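Local coordinates for cell wall surface anchor family protein (Streptococcus agalactiae, PDB 3PHS) that serves as a minor pilin of the group B streptococcal pilus and mediates adhesion to lung epithelial cells through an IgG-like domain, at residues I132-K142 and S191-H201. Residues are numbered along the deposited sequence; the frame is centred on the assembly and turned at random.
Sequences IWSTGELDLLK and SGHIRISGLIH
With CG of Asp-139 trans to its backbone N (chi1 -167°) and CG of His-193 turned back beside its own N (chi1 -73°), carboxylate and imidazole converge on the more exposed face of two antiparallel strands, 135-142 and 193-200. His-193 ND1 gives a hydrogen bond to Asp-139 OD1 at 2.7 Å, in the ring plane and on the syn side of the carboxylate. Arg-195, extended from CG to NE, runs alongside Asp-139; its NE reaches OD2 at 3.0 Å in a salt bridge whose hydrogen bond is weak, being bent to 124°. The guanidinium then lies across one imidazole face, NH2 3.4 Å above the ring plane, while Leu-141 CB makes a CH-pi contact with the other.

The opposite face is hydrophobic. Leu-138 lies beside Ile-196 and Leu-140 beside Ile-194 (Leu-140 CD2 to Ile-194 CD1, 4.1 Å); the two leucines pack on Leu-206, and Leu-140 and Ile-194 on Phe-158. Main-chain hydrogen bonds such as Leu-138 N to Ile-196 O (2.9 Å) join the strands. Between Gly-136 and Leu-138 a beta bulge shifts the register by one; nearby, Gly-198 adopts a positive phi, which suits glycine. At the far end Gly-192, also at positive phi and with Lys-142 O where a side chain would begin, accepts a hydrogen bond from Lys-142 N. Lys-142 NZ is covalently linked to Asn-238 CG, an isopeptide bond tying strand 135-146 of the prealbumin-like domain to parallel strand 231-240.

Asp-139 thus serves two donors, one at each oxygen, and is probably ionised; it would favour protonation of His-193, which the stacked guanidinium would oppose.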
loop_
_atom_site.group_PDB
_atom_site.type_symbol
_atom_site.label_atom_id
_atom_site.label_comp_id
_atom_site.label_asym_id
_atom_site.label_seq_id
_atom_site.Cartn_x
_atom_site.Cartn_y
_atom_site.Cartn_z
ATOM N N ILE A 132 8.035 -1.684 -5.814
ATOM C CA ILE A 132 8.646 -1.293 -4.551
ATOM C C ILE A 132 8.353 -2.361 -3.506
ATOM O O ILE A 132 7.265 -2.952 -3.487
ATOM C CB ILE A 132 8.266 0.143 -4.062
ATOM C CG1 ILE A 132 6.762 0.280 -3.841
ATOM C CG2 ILE A 132 8.826 1.233 -5.028
ATOM C CD1 ILE A 132 6.382 1.476 -2.933
ATOM N N TRP A 133 9.336 -2.610 -2.648
ATOM C CA TRP A 133 9.257 -3.728 -1.704
ATOM C C TRP A 133 10.038 -3.503 -0.414
ATOM O O TRP A 133 9.753 -4.164 0.558
ATOM C CB TRP A 133 9.753 -5.026 -2.371
ATOM C CG TRP A 133 11.161 -4.920 -2.862
ATOM C CD1 TRP A 133 11.566 -4.509 -4.103
ATOM C CD2 TRP A 133 12.349 -5.202 -2.120
ATOM N NE1 TRP A 133 12.943 -4.531 -4.178
ATOM C CE2 TRP A 133 13.446 -4.954 -2.974
ATOM C CE3 TRP A 133 12.597 -5.642 -0.810
ATOM C CZ2 TRP A 133 14.778 -5.137 -2.562
ATOM C CZ3 TRP A 133 13.936 -5.820 -0.404
ATOM C CH2 TRP A 133 14.991 -5.568 -1.273
ATOM N N SER A 134 11.022 -2.598 -0.422
ATOM C CA SER A 134 11.904 -2.382 0.749
ATOM C C SER A 134 11.112 -1.846 1.940
ATOM O O SER A 134 10.292 -0.925 1.794
ATOM C CB SER A 134 13.026 -1.400 0.380
ATOM O OG SER A 134 13.996 -2.049 -0.438
ATOM N N THR A 135 11.372 -2.389 3.130
ATOM C CA THR A 135 10.534 -2.035 4.298
ATOM C C THR A 135 11.232 -1.111 5.293
ATOM O O THR A 135 12.445 -1.000 5.308
ATOM C CB THR A 135 10.015 -3.285 5.048
ATOM O OG1 THR A 135 11.121 -4.034 5.599
ATOM C CG2 THR A 135 9.164 -4.172 4.115
ATOM N N GLY A 136 10.438 -0.439 6.114
ATOM C CA GLY A 136 10.962 0.222 7.306
ATOM C C GLY A 136 9.932 0.055 8.400
ATOM O O GLY A 136 8.971 -0.682 8.242
ATOM N N GLU A 137 10.108 0.786 9.492
ATOM C CA GLU A 137 9.368 0.502 10.707
ATOM C C GLU A 137 8.695 1.758 11.261
ATOM O O GLU A 137 9.139 2.881 11.040
ATOM C CB GLU A 137 10.341 -0.136 11.726
ATOM C CG GLU A 137 10.053 0.054 13.205
ATOM C CD GLU A 137 11.228 -0.380 14.081
ATOM O OE1 GLU A 137 11.702 -1.529 13.930
ATOM O OE2 GLU A 137 11.690 0.437 14.912
ATOM N N LEU A 138 7.599 1.531 11.974
ATOM C CA LEU A 138 6.893 2.584 12.683
ATOM C C LEU A 138 7.131 2.363 14.163
ATOM O O LEU A 138 7.028 1.233 14.635
ATOM C CB LEU A 138 5.397 2.462 12.410
ATOM C CG LEU A 138 4.421 3.234 13.296
ATOM C CD1 LEU A 138 4.672 4.744 13.119
ATOM C CD2 LEU A 138 2.987 2.856 12.913
ATOM N N ASP A 139 7.445 3.432 14.898
ATOM C CA ASP A 139 7.415 3.365 16.355
ATOM C C ASP A 139 6.524 4.480 16.906
ATOM O O ASP A 139 6.915 5.650 16.927
ATOM C CB ASP A 139 8.814 3.446 16.965
ATOM C CG ASP A 139 8.829 3.068 18.438
ATOM O OD1 ASP A 139 7.748 3.051 19.079
ATOM O OD2 ASP A 139 9.919 2.786 18.963
ATOM N N LEU A 140 5.331 4.090 17.332
ATOM C CA LEU A 140 4.359 5.007 17.894
ATOM C C LEU A 140 4.483 5.024 19.406
ATOM O O LEU A 140 4.466 3.973 20.048
ATOM C CB LEU A 140 2.941 4.607 17.493
ATOM C CG LEU A 140 1.733 5.283 18.166
ATOM C CD1 LEU A 140 1.754 6.799 17.965
ATOM C CD2 LEU A 140 0.423 4.676 17.644
ATOM N N LEU A 141 4.604 6.233 19.950
ATOM C CA LEU A 141 4.469 6.445 21.376
ATOM C C LEU A 141 3.151 7.179 21.608
ATOM O O LEU A 141 2.908 8.235 21.021
ATOM C CB LEU A 141 5.652 7.267 21.912
ATOM C CG LEU A 141 5.465 7.845 23.328
ATOM C CD1 LEU A 141 5.331 6.744 24.381
ATOM C CD2 LEU A 141 6.560 8.839 23.700
ATOM N N LYS A 142 2.314 6.607 22.463
ATOM C CA LYS A 142 1.057 7.214 22.834
ATOM C C LYS A 142 1.196 7.766 24.245
ATOM O O LYS A 142 1.581 7.030 25.151
ATOM C CB LYS A 142 -0.061 6.185 22.823
ATOM C CG LYS A 142 -1.482 6.769 23.093
ATOM C CD LYS A 142 -1.920 7.754 21.980
ATOM C CE LYS A 142 -3.363 8.225 22.186
ATOM N NZ LYS A 142 -3.489 9.179 23.344
ATOM N N SER A 191 4.470 0.423 28.025
ATOM C CA SER A 191 5.339 1.580 27.819
ATOM C C SER A 191 4.761 2.631 26.849
ATOM O O SER A 191 5.440 3.592 26.499
ATOM C CB SER A 191 6.703 1.113 27.307
ATOM O OG SER A 191 6.574 0.562 25.994
ATOM N N GLY A 192 3.527 2.424 26.401
ATOM C CA GLY A 192 2.840 3.349 25.498
ATOM C C GLY A 192 3.149 3.152 24.021
ATOM O O GLY A 192 2.724 3.955 23.192
ATOM N N HIS A 193 3.859 2.072 23.682
ATOM C CA HIS A 193 4.359 1.870 22.309
ATOM C C HIS A 193 3.578 0.846 21.475
ATOM O O HIS A 193 3.065 -0.147 21.996
ATOM C CB HIS A 193 5.852 1.490 22.321
ATOM C CG HIS A 193 6.768 2.627 22.658
ATOM N ND1 HIS A 193 7.443 3.348 21.699
ATOM C CD2 HIS A 193 7.115 3.169 23.848
ATOM C CE1 HIS A 193 8.166 4.292 22.280
ATOM N NE2 HIS A 193 7.992 4.197 23.587
ATOM N N ILE A 194 3.468 1.145 20.182
ATOM C CA ILE A 194 3.132 0.180 19.142
ATOM C C ILE A 194 4.331 0.258 18.194
ATOM O O ILE A 194 4.635 1.336 17.666
ATOM C CB ILE A 194 1.820 0.553 18.401
ATOM C CG1 ILE A 194 0.618 0.366 19.327
ATOM C CG2 ILE A 194 1.650 -0.288 17.103
ATOM C CD1 ILE A 194 -0.687 0.904 18.777
ATOM N N ARG A 195 5.025 -0.864 17.994
ATOM C CA ARG A 195 6.118 -0.927 17.011
ATOM C C ARG A 195 5.767 -1.935 15.929
ATOM O O ARG A 195 5.342 -3.054 16.230
ATOM C CB ARG A 195 7.447 -1.316 17.654
ATOM C CG ARG A 195 7.966 -0.316 18.677
ATOM C CD ARG A 195 9.237 -0.816 19.350
ATOM N NE ARG A 195 9.747 0.143 20.344
ATOM C CZ ARG A 195 9.367 0.183 21.620
ATOM N NH1 ARG A 195 8.459 -0.677 22.078
ATOM N NH2 ARG A 195 9.897 1.085 22.443
ATOM N N ILE A 196 5.904 -1.528 14.672
ATOM C CA ILE A 196 5.540 -2.402 13.547
ATOM C C ILE A 196 6.690 -2.319 12.541
ATOM O O ILE A 196 6.983 -1.254 12.053
ATOM C CB ILE A 196 4.214 -1.966 12.857
ATOM C CG1 ILE A 196 3.030 -1.895 13.854
ATOM C CG2 ILE A 196 3.853 -2.941 11.718
ATOM C CD1 ILE A 196 1.812 -1.115 13.314
ATOM N N SER A 197 7.346 -3.437 12.244
ATOM C CA SER A 197 8.379 -3.407 11.202
ATOM C C SER A 197 7.829 -4.134 9.969
ATOM O O SER A 197 6.709 -4.627 9.992
ATOM C CB SER A 197 9.684 -4.022 11.698
ATOM O OG SER A 197 9.458 -5.352 12.104
ATOM N N GLY A 198 8.604 -4.163 8.895
ATOM C CA GLY A 198 8.202 -4.891 7.696
ATOM C C GLY A 198 7.101 -4.168 6.924
ATOM O O GLY A 198 6.306 -4.817 6.230
ATOM N N LEU A 199 7.030 -2.840 7.060
ATOM C CA LEU A 199 6.095 -2.034 6.259
ATOM C C LEU A 199 6.808 -1.521 5.017
ATOM O O LEU A 199 7.833 -0.853 5.108
ATOM C CB LEU A 199 5.526 -0.845 7.053
ATOM C CG LEU A 199 4.610 -1.247 8.231
ATOM C CD1 LEU A 199 4.494 -0.116 9.245
ATOM C CD2 LEU A 199 3.236 -1.697 7.756
ATOM N N ILE A 200 6.249 -1.806 3.843
ATOM C CA ILE A 200 6.872 -1.294 2.635
ATOM C C ILE A 200 6.829 0.222 2.694
ATOM O O ILE A 200 5.813 0.808 3.106
ATOM C CB ILE A 200 6.197 -1.825 1.352
ATOM C CG1 ILE A 200 6.297 -3.348 1.322
ATOM C CG2 ILE A 200 6.860 -1.174 0.102
ATOM C CD1 ILE A 200 5.520 -4.021 0.164
ATOM N N HIS A 201 7.923 0.864 2.294
ATOM C CA HIS A 201 8.012 2.325 2.361
ATOM C C HIS A 201 6.883 3.022 1.584
ATOM O O HIS A 201 6.444 2.551 0.519
ATOM C CB HIS A 201 9.416 2.831 1.975
ATOM C CG HIS A 201 9.781 2.625 0.533
ATOM N ND1 HIS A 201 9.555 3.582 -0.434
ATOM C CD2 HIS A 201 10.377 1.586 -0.100
ATOM C CE1 HIS A 201 9.981 3.135 -1.604
ATOM N NE2 HIS A 201 10.494 1.931 -1.428
HETATM O O HOH W 1 11.655 -0.909 -2.868
HETATM O O HOH W 2 11.146 -3.023 8.278
#